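Local coordinates for uncharacterized protein (Deinococcus radiodurans, PDB 3NQN) that is of unknown function but binds calcium ions and belongs to a family grouped with the Bet v 1-like proteins, at residues A[36-41]-A[64-69]; A[79-84]-A[90-95]; A[97-100]-A[104-107]. One frame throughout, in Å; residues are numbered along the deposited sequence.

The three contacts follow one another along the chain and all reach the same antiparallel sheet. Interaction 1 sets the loop before strand 41-43 against strand 60-73. Interaction 2 pairs strand 76-81 and the residues after it with strand 90-99. Its centre lies about 9 Å from that of interaction 1, and the two touch: strands 60-73 and 76-81 are sheet neighbours, and S68 OG probably bonds to V93 O. Interaction 3 is the turn end of the next hairpin, strands 90-99 and 104-114, about 20 Å from interaction 2 between centres. Strand 90-99 therefore links two hairpins, while interaction 1 joins the sheet to a loop beside helix 122-153.

Interaction 1 of 3, residues A[36-41]-A[64-69]; sequences RFLRGL and LPFRSE
F66 reaches from strand 60-73 to two leucines, L38 of the loop and L41, where strand 41-43 begins. Its CB leaves the strand toward that loop. CG sits between the backbone N and the carbonyl carbon (chi1 73°), and this turn carries the ring to the leucines. The far end of the ring does the touching. F66 CE2 meets the methyl CD2 of L38 at 4.0 Å, the two side chains crossing at about a right angle. F66 CZ meets CD1 of L41 at 3.7 Å, and this methyl comes in at the ring edge, near its plane. Each leucine uses one branch.

A type II beta turn from L38 to L41 brings the two methyls to adjacent atoms of one ring. G40 takes a positive phi of 65° within that turn. The L41 side chain swings CG opposite the backbone N (chi1 -157°), which brings its CD1 forward to the ring.

Around the contact, V143 of helix 122-153 packs on L38, and L52 of strand 47-56 and V93 of strand 90-99 pack on F66. R39, in the same turn, makes a salt bridge with E51 of strand 47-56. The contact thus joins the loop to the apolar layer between the sheet and helix 122-153. It is purely apolar, with carbon meeting carbon, so it depends on shape and on exclusion of water rather than on directed bonds.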
loop_
_atom_site.group_PDB
_atom_site.type_symbol
_atom_site.label_atom_id
_atom_site.label_comp_id
_atom_site.label_asym_id
_atom_site.label_seq_id
_atom_site.Cartn_x
_atom_site.Cartn_y
_atom_site.Cartn_z
ATOM N N ARG A 36 -5.328 -11.680 14.348
ATOM C CA ARG A 36 -4.917 -11.867 12.966
ATOM C C ARG A 36 -5.748 -10.999 12.032
ATOM O O ARG A 36 -6.820 -10.486 12.407
ATOM C CB ARG A 36 -5.087 -13.338 12.542
ATOM C CG ARG A 36 -4.142 -14.349 13.236
ATOM C CD ARG A 36 -4.776 -15.746 13.272
ATOM N NE ARG A 36 -4.796 -16.373 11.976
ATOM C CZ ARG A 36 -5.725 -17.226 11.541
ATOM N NH1 ARG A 36 -6.794 -17.532 12.275
ATOM N NH2 ARG A 36 -5.599 -17.749 10.329
ATOM N N PHE A 37 -5.230 -10.849 10.809
ATOM C CA PHE A 37 -5.887 -10.142 9.708
ATOM C C PHE A 37 -5.911 -8.640 9.869
ATOM O O PHE A 37 -6.584 -7.942 9.109
ATOM C CB PHE A 37 -7.279 -10.713 9.437
ATOM C CG PHE A 37 -7.295 -12.207 9.317
ATOM C CD1 PHE A 37 -6.621 -12.838 8.277
ATOM C CD2 PHE A 37 -7.959 -12.994 10.260
ATOM C CE1 PHE A 37 -6.625 -14.237 8.160
ATOM C CE2 PHE A 37 -7.967 -14.381 10.148
ATOM C CZ PHE A 37 -7.301 -15.003 9.096
ATOM N N LEU A 38 -5.133 -8.140 10.830
ATOM C CA LEU A 38 -4.892 -6.714 10.977
ATOM C C LEU A 38 -3.395 -6.477 10.741
ATOM O O LEU A 38 -2.587 -6.469 11.681
ATOM C CB LEU A 38 -5.308 -6.210 12.371
ATOM C CG LEU A 38 -6.809 -6.271 12.711
ATOM C CD1 LEU A 38 -7.055 -5.669 14.099
ATOM C CD2 LEU A 38 -7.656 -5.563 11.639
ATOM N N ARG A 39 -3.026 -6.260 9.486
ATOM C CA ARG A 39 -1.622 -6.137 9.138
ATOM C C ARG A 39 -1.060 -4.765 9.534
ATOM O O ARG A 39 -1.768 -3.760 9.496
ATOM C CB ARG A 39 -1.420 -6.388 7.639
ATOM C CG ARG A 39 0.007 -6.852 7.278
ATOM C CD ARG A 39 0.188 -7.006 5.777
ATOM N NE ARG A 39 0.171 -5.710 5.090
ATOM C CZ ARG A 39 0.250 -5.555 3.767
ATOM N NH1 ARG A 39 0.324 -6.617 2.964
ATOM N NH2 ARG A 39 0.227 -4.332 3.241
ATOM N N GLY A 40 0.221 -4.737 9.901
ATOM C CA GLY A 40 0.906 -3.484 10.218
ATOM C C GLY A 40 0.362 -2.790 11.446
ATOM O O GLY A 40 0.508 -1.578 11.607
ATOM N N LEU A 41 -0.215 -3.570 12.347
ATOM C CA LEU A 41 -0.819 -3.026 13.551
ATOM C C LEU A 41 0.233 -2.282 14.364
ATOM O O LEU A 41 1.347 -2.780 14.560
ATOM C CB LEU A 41 -1.424 -4.161 14.364
ATOM C CG LEU A 41 -2.539 -3.875 15.357
ATOM C CD1 LEU A 41 -3.676 -3.041 14.738
ATOM C CD2 LEU A 41 -3.067 -5.218 15.874
ATOM N N LEU A 64 -6.279 -1.666 2.886
ATOM C CA LEU A 64 -7.182 -0.578 3.276
ATOM C C LEU A 64 -6.816 -0.169 4.704
ATOM O O LEU A 64 -6.952 -0.978 5.651
ATOM C CB LEU A 64 -8.653 -1.041 3.234
ATOM C CG LEU A 64 -9.369 -1.176 1.884
ATOM C CD1 LEU A 64 -8.680 -2.179 0.949
ATOM C CD2 LEU A 64 -10.860 -1.559 2.115
ATOM N N PRO A 65 -6.360 1.077 4.884
ATOM C CA PRO A 65 -5.941 1.460 6.208
ATOM C C PRO A 65 -7.116 1.760 7.148
ATOM O O PRO A 65 -8.262 1.945 6.698
ATOM C CB PRO A 65 -5.122 2.724 5.955
ATOM C CG PRO A 65 -5.734 3.319 4.743
ATOM C CD PRO A 65 -6.186 2.172 3.907
ATOM N N PHE A 66 -6.828 1.717 8.440
ATOM C CA PHE A 66 -7.731 2.208 9.466
ATOM C C PHE A 66 -6.879 2.864 10.521
ATOM O O PHE A 66 -5.678 2.574 10.644
ATOM C CB PHE A 66 -8.560 1.092 10.103
ATOM C CG PHE A 66 -7.770 0.191 11.042
ATOM C CD1 PHE A 66 -7.646 0.507 12.399
ATOM C CD2 PHE A 66 -7.184 -0.966 10.580
ATOM C CE1 PHE A 66 -6.927 -0.307 13.252
ATOM C CE2 PHE A 66 -6.458 -1.777 11.432
ATOM C CZ PHE A 66 -6.329 -1.435 12.774
ATOM N N ARG A 67 -7.504 3.760 11.269
ATOM C CA ARG A 67 -6.888 4.406 12.392
ATOM C C ARG A 67 -8.016 4.735 13.376
ATOM O O ARG A 67 -9.049 5.325 12.991
ATOM C CB ARG A 67 -6.166 5.670 11.949
ATOM C CG ARG A 67 -5.214 6.241 12.977
ATOM C CD ARG A 67 -4.334 7.363 12.365
ATOM N NE ARG A 67 -3.210 7.719 13.244
ATOM C CZ ARG A 67 -1.922 7.415 13.015
ATOM N NH1 ARG A 67 -1.549 6.748 11.917
ATOM N NH2 ARG A 67 -0.998 7.789 13.890
ATOM N N SER A 68 -7.830 4.354 14.625
ATOM C CA SER A 68 -8.839 4.565 15.648
ATOM C C SER A 68 -8.248 5.171 16.927
ATOM O O SER A 68 -7.127 4.873 17.312
ATOM C CB SER A 68 -9.519 3.259 15.991
ATOM O OG SER A 68 -10.166 2.682 14.860
ATOM N N GLU A 69 -9.046 5.994 17.580
ATOM C CA GLU A 69 -8.682 6.628 18.838
ATOM C C GLU A 69 -8.963 5.662 19.979
ATOM O O GLU A 69 -10.008 4.987 19.994
ATOM C CB GLU A 69 -9.519 7.902 19.010
ATOM C CG GLU A 69 -9.290 8.663 20.305
ATOM C CD GLU A 69 -10.298 9.794 20.497
ATOM O OE1 GLU A 69 -11.255 9.888 19.685
ATOM O OE2 GLU A 69 -10.147 10.574 21.467
#

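Interaction 2 of 3, residues A[79-84]-A[90-95]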
loop_
_atom_site.group_PDB
_atom_site.type_symbol
_atom_site.label_atom_id
_atom_site.label_comp_id
_atom_site.label_asym_id
_atom_site.label_seq_id
_atom_site.Cartn_x
_atom_site.Cartn_y
_atom_site.Cartn_z
ATOM N N LEU A 79 -12.386 1.658 21.050
ATOM C CA LEU A 79 -11.746 2.224 19.864
ATOM C C LEU A 79 -12.821 2.988 19.122
ATOM O O LEU A 79 -13.913 2.456 18.863
ATOM C CB LEU A 79 -11.189 1.139 18.937
ATOM C CG LEU A 79 -10.046 0.286 19.470
ATOM C CD1 LEU A 79 -9.584 -0.651 18.397
ATOM C CD2 LEU A 79 -8.882 1.155 19.968
ATOM N N ARG A 80 -12.533 4.240 18.815
ATOM C CA ARG A 80 -13.427 5.070 18.031
ATOM C C ARG A 80 -12.711 5.483 16.736
ATOM O O ARG A 80 -11.640 6.036 16.781
ATOM C CB ARG A 80 -13.853 6.275 18.831
ATOM C CG ARG A 80 -14.741 5.906 19.982
ATOM C CD ARG A 80 -15.197 7.105 20.755
ATOM N NE ARG A 80 -15.913 6.694 21.959
ATOM C CZ ARG A 80 -16.123 7.477 23.010
ATOM N NH1 ARG A 80 -15.674 8.733 23.019
ATOM N NH2 ARG A 80 -16.783 7.009 24.054
ATOM N N PRO A 81 -13.308 5.147 15.573
ATOM C CA PRO A 81 -12.651 5.288 14.276
ATOM C C PRO A 81 -12.447 6.707 13.832
ATOM O O PRO A 81 -13.276 7.572 14.114
ATOM C CB PRO A 81 -13.627 4.588 13.315
ATOM C CG PRO A 81 -14.934 4.727 13.945
ATOM C CD PRO A 81 -14.676 4.623 15.428
ATOM N N LEU A 82 -11.328 6.948 13.162
ATOM C CA LEU A 82 -11.069 8.241 12.556
ATOM C C LEU A 82 -11.385 8.168 11.071
ATOM O O LEU A 82 -11.211 7.126 10.431
ATOM C CB LEU A 82 -9.624 8.668 12.781
ATOM C CG LEU A 82 -9.235 8.832 14.254
ATOM C CD1 LEU A 82 -7.850 9.410 14.359
ATOM C CD2 LEU A 82 -10.258 9.717 14.990
ATOM N N THR A 83 -11.884 9.270 10.538
ATOM C CA THR A 83 -12.211 9.376 9.135
ATOM C C THR A 83 -10.927 9.522 8.331
ATOM O O THR A 83 -10.072 10.349 8.661
ATOM C CB THR A 83 -13.093 10.607 8.883
ATOM O OG1 THR A 83 -14.266 10.522 9.692
ATOM C CG2 THR A 83 -13.502 10.710 7.412
ATOM N N LEU A 84 -10.776 8.706 7.295
ATOM C CA LEU A 84 -9.611 8.808 6.409
ATOM C C LEU A 84 -10.065 9.392 5.056
ATOM O O LEU A 84 -11.241 9.639 4.856
ATOM C CB LEU A 84 -8.910 7.448 6.278
ATOM C CG LEU A 84 -8.480 6.827 7.619
ATOM C CD1 LEU A 84 -7.777 5.495 7.401
ATOM C CD2 LEU A 84 -7.589 7.767 8.405
ATOM N N TRP A 90 -10.883 2.648 2.574
ATOM C CA TRP A 90 -10.389 2.576 3.928
ATOM C C TRP A 90 -11.431 1.887 4.807
ATOM O O TRP A 90 -12.535 1.604 4.355
ATOM C CB TRP A 90 -10.044 3.974 4.460
ATOM C CG TRP A 90 -11.225 4.993 4.450
ATOM C CD1 TRP A 90 -11.686 5.699 3.382
ATOM C CD2 TRP A 90 -11.972 5.452 5.588
ATOM N NE1 TRP A 90 -12.717 6.535 3.767
ATOM C CE2 TRP A 90 -12.919 6.389 5.116
ATOM C CE3 TRP A 90 -11.974 5.110 6.956
ATOM C CZ2 TRP A 90 -13.836 7.019 5.963
ATOM C CZ3 TRP A 90 -12.882 5.736 7.797
ATOM C CH2 TRP A 90 -13.807 6.683 7.295
ATOM N N VAL A 91 -11.037 1.560 6.029
ATOM C CA VAL A 91 -11.903 0.869 6.964
ATOM C C VAL A 91 -12.017 1.649 8.272
ATOM O O VAL A 91 -11.036 2.258 8.727
ATOM C CB VAL A 91 -11.334 -0.557 7.285
ATOM C CG1 VAL A 91 -12.139 -1.237 8.412
ATOM C CG2 VAL A 91 -11.311 -1.420 6.030
ATOM N N ALA A 92 -13.232 1.676 8.825
ATOM C CA ALA A 92 -13.510 2.231 10.160
ATOM C C ALA A 92 -13.642 1.058 11.124
ATOM O O ALA A 92 -14.543 0.239 10.968
ATOM C CB ALA A 92 -14.781 3.000 10.153
ATOM N N VAL A 93 -12.728 0.986 12.101
ATOM C CA VAL A 93 -12.719 -0.061 13.114
ATOM C C VAL A 93 -13.164 0.508 14.459
ATOM O O VAL A 93 -12.548 1.446 14.995
ATOM C CB VAL A 93 -11.330 -0.680 13.273
ATOM C CG1 VAL A 93 -11.326 -1.730 14.430
ATOM C CG2 VAL A 93 -10.873 -1.333 11.958
ATOM N N SER A 94 -14.284 0.015 14.957
ATOM C CA SER A 94 -14.819 0.443 16.253
ATOM C C SER A 94 -14.868 -0.758 17.173
ATOM O O SER A 94 -15.000 -1.879 16.716
ATOM C CB SER A 94 -16.231 1.003 16.105
ATOM O OG SER A 94 -16.323 1.963 15.081
ATOM N N GLY A 95 -14.745 -0.512 18.469
ATOM C CA GLY A 95 -14.819 -1.574 19.455
ATOM C C GLY A 95 -15.073 -1.056 20.853
ATOM O O GLY A 95 -14.710 0.100 21.200
HETATM O O HOH W 1 -10.245 4.596 10.182
#
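W90 lies against the chain from L82 to L84, its indole turned so that the backbone of T83 and L84 runs over one face. L84 CB stands over the five-membered ring of W90, 4.0 Å from its centroid and 26° off the normal, a CH-pi contact. L84 N lies above the same face, toward the rim. T83 CA touches W90 CH2 at 3.6 Å. The indole reaches this place because CG sits between the backbone N and the carbonyl carbon (chi1 58°).

Further along, P81 CB packs on A92 CB at 3.7 Å and lies beside V93 O. Between P81 and W90 one water lies 2.7 Å from L82 O and 2.9 Å from V91 O and bridges the two carbonyls. It has more acceptors near it than protons to give.

At the other end, L79 and G95 form an antiparallel hydrogen-bonded pair. L79 N gives to G95 O at 2.8 Å, and G95 N gives to L79 O at 3.1 Å.

Outside the pair, H114 of strand 104-114 stacks with W90, and L82 bonds through its backbone to R67. With an alanine at the W90 position, L84 CB and the T83 backbone would probably lose the ring they rest on, and H114 its stacking partner.

The hairpin is therefore held by backbone bonds at one end and by aromatic packing at the other, with water bridging the two segments between.

Interaction 3 of 3, residues A[97-100]-A[104-107]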
loop_
_atom_site.group_PDB
_atom_site.type_symbol
_atom_site.label_atom_id
_atom_site.label_comp_id
_atom_site.label_asym_id
_atom_site.label_seq_id
_atom_site.Cartn_x
_atom_site.Cartn_y
_atom_site.Cartn_z
ATOM N N ALA A 97 -15.096 -2.581 25.020
ATOM C CA ALA A 97 -14.720 -3.667 25.905
ATOM C C ALA A 97 -14.998 -3.296 27.347
ATOM O O ALA A 97 -14.713 -2.162 27.786
ATOM C CB ALA A 97 -13.222 -4.015 25.732
ATOM N N THR A 98 -15.530 -4.249 28.101
ATOM C CA THR A 98 -15.753 -4.035 29.527
ATOM C C THR A 98 -15.179 -5.218 30.302
ATOM O O THR A 98 -15.106 -6.322 29.785
ATOM C CB THR A 98 -17.230 -3.905 29.863
ATOM O OG1 THR A 98 -17.891 -5.132 29.541
ATOM C CG2 THR A 98 -17.862 -2.760 29.089
ATOM N N ALA A 99 -14.710 -4.941 31.514
ATOM C CA ALA A 99 -14.190 -5.958 32.428
ATOM C C ALA A 99 -15.021 -5.863 33.692
ATOM O O ALA A 99 -15.282 -4.758 34.201
ATOM C CB ALA A 99 -12.738 -5.708 32.736
ATOM N N ALA A 100 -15.492 -7.001 34.164
ATOM C CA ALA A 100 -16.378 -7.027 35.303
ATOM C C ALA A 100 -15.791 -7.841 36.444
ATOM O O ALA A 100 -14.613 -8.259 36.402
ATOM C CB ALA A 100 -17.726 -7.583 34.893
ATOM N N GLU A 104 -14.482 -11.227 34.098
ATOM C CA GLU A 104 -15.351 -11.476 32.957
ATOM C C GLU A 104 -15.274 -10.288 31.983
ATOM O O GLU A 104 -15.587 -9.163 32.360
ATOM C CB GLU A 104 -16.795 -11.661 33.439
ATOM C CG GLU A 104 -17.005 -12.837 34.421
ATOM C CD GLU A 104 -16.801 -14.195 33.769
ATOM O OE1 GLU A 104 -16.792 -14.258 32.527
ATOM O OE2 GLU A 104 -16.666 -15.203 34.501
HETATM N N MSE A 105 -14.853 -10.538 30.750
HETATM C CA MSE A 105 -14.755 -9.479 29.750
HETATM C C MSE A 105 -15.811 -9.636 28.657
HETATM O O MSE A 105 -16.167 -10.747 28.281
HETATM C CB MSE A 105 -13.361 -9.468 29.117
HETATM C CG MSE A 105 -12.236 -9.208 30.128
HETATM SE SE MSE A 105 -10.513 -9.302 29.337
HETATM C CE MSE A 105 -10.478 -11.147 28.686
ATOM N N ALA A 106 -16.313 -8.504 28.182
ATOM C CA ALA A 106 -17.264 -8.453 27.079
ATOM C C ALA A 106 -16.653 -7.585 25.998
ATOM O O ALA A 106 -16.119 -6.503 26.283
ATOM C CB ALA A 106 -18.622 -7.855 27.537
ATOM N N PHE A 107 -16.741 -8.056 24.757
ATOM C CA PHE A 107 -16.242 -7.328 23.611
ATOM C C PHE A 107 -17.322 -7.210 22.550
ATOM O O PHE A 107 -18.134 -8.116 22.379
ATOM C CB PHE A 107 -15.050 -8.073 23.000
ATOM C CG PHE A 107 -13.875 -8.191 23.913
ATOM C CD1 PHE A 107 -12.894 -7.215 23.921
ATOM C CD2 PHE A 107 -13.736 -9.295 24.764
ATOM C CE1 PHE A 107 -11.797 -7.309 24.785
ATOM C CE2 PHE A 107 -12.648 -9.401 25.612
ATOM C CZ PHE A 107 -11.672 -8.408 25.623
HETATM O O HOH W 2 -17.674 -7.522 31.278
#
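F107 lays its ring atoms CD1 and CE1 beside the methyl of A97, which approaches obliquely, with F107 CD1 at 3.7 Å from A97 CB. The ring is placed there by chi1 of -63°, which sets CG opposite the carbonyl carbon. A99 CB and CG of M105, which is a selenomethionine, are a looser pair at 4.4 Å on the same face. Helix 18-26 packs on this face, with A21 against A99 and M105, and V25 against F107.

T98 and A106 point to the other face. T98 OG1 comes within 3.5 Å of A106 CB. A water links T98 OG1 to E104 O, to which it donates.

The backbones of these strands form an antiparallel ladder. T98 and A106 are a hydrogen-bonded pair: T98 N gives to A106 O at 3.0 Å, and A106 N returns a bond to T98 O. A100 N gives to E104 O at 2.8 Å, beside the turn. E104 O thus takes a backbone N-H and a water.

The turn end of hairpin 90-99/104-114 is therefore fixed mainly by backbone bonds, with an apolar face under the helix and T98, A106 and a bridging water on the other.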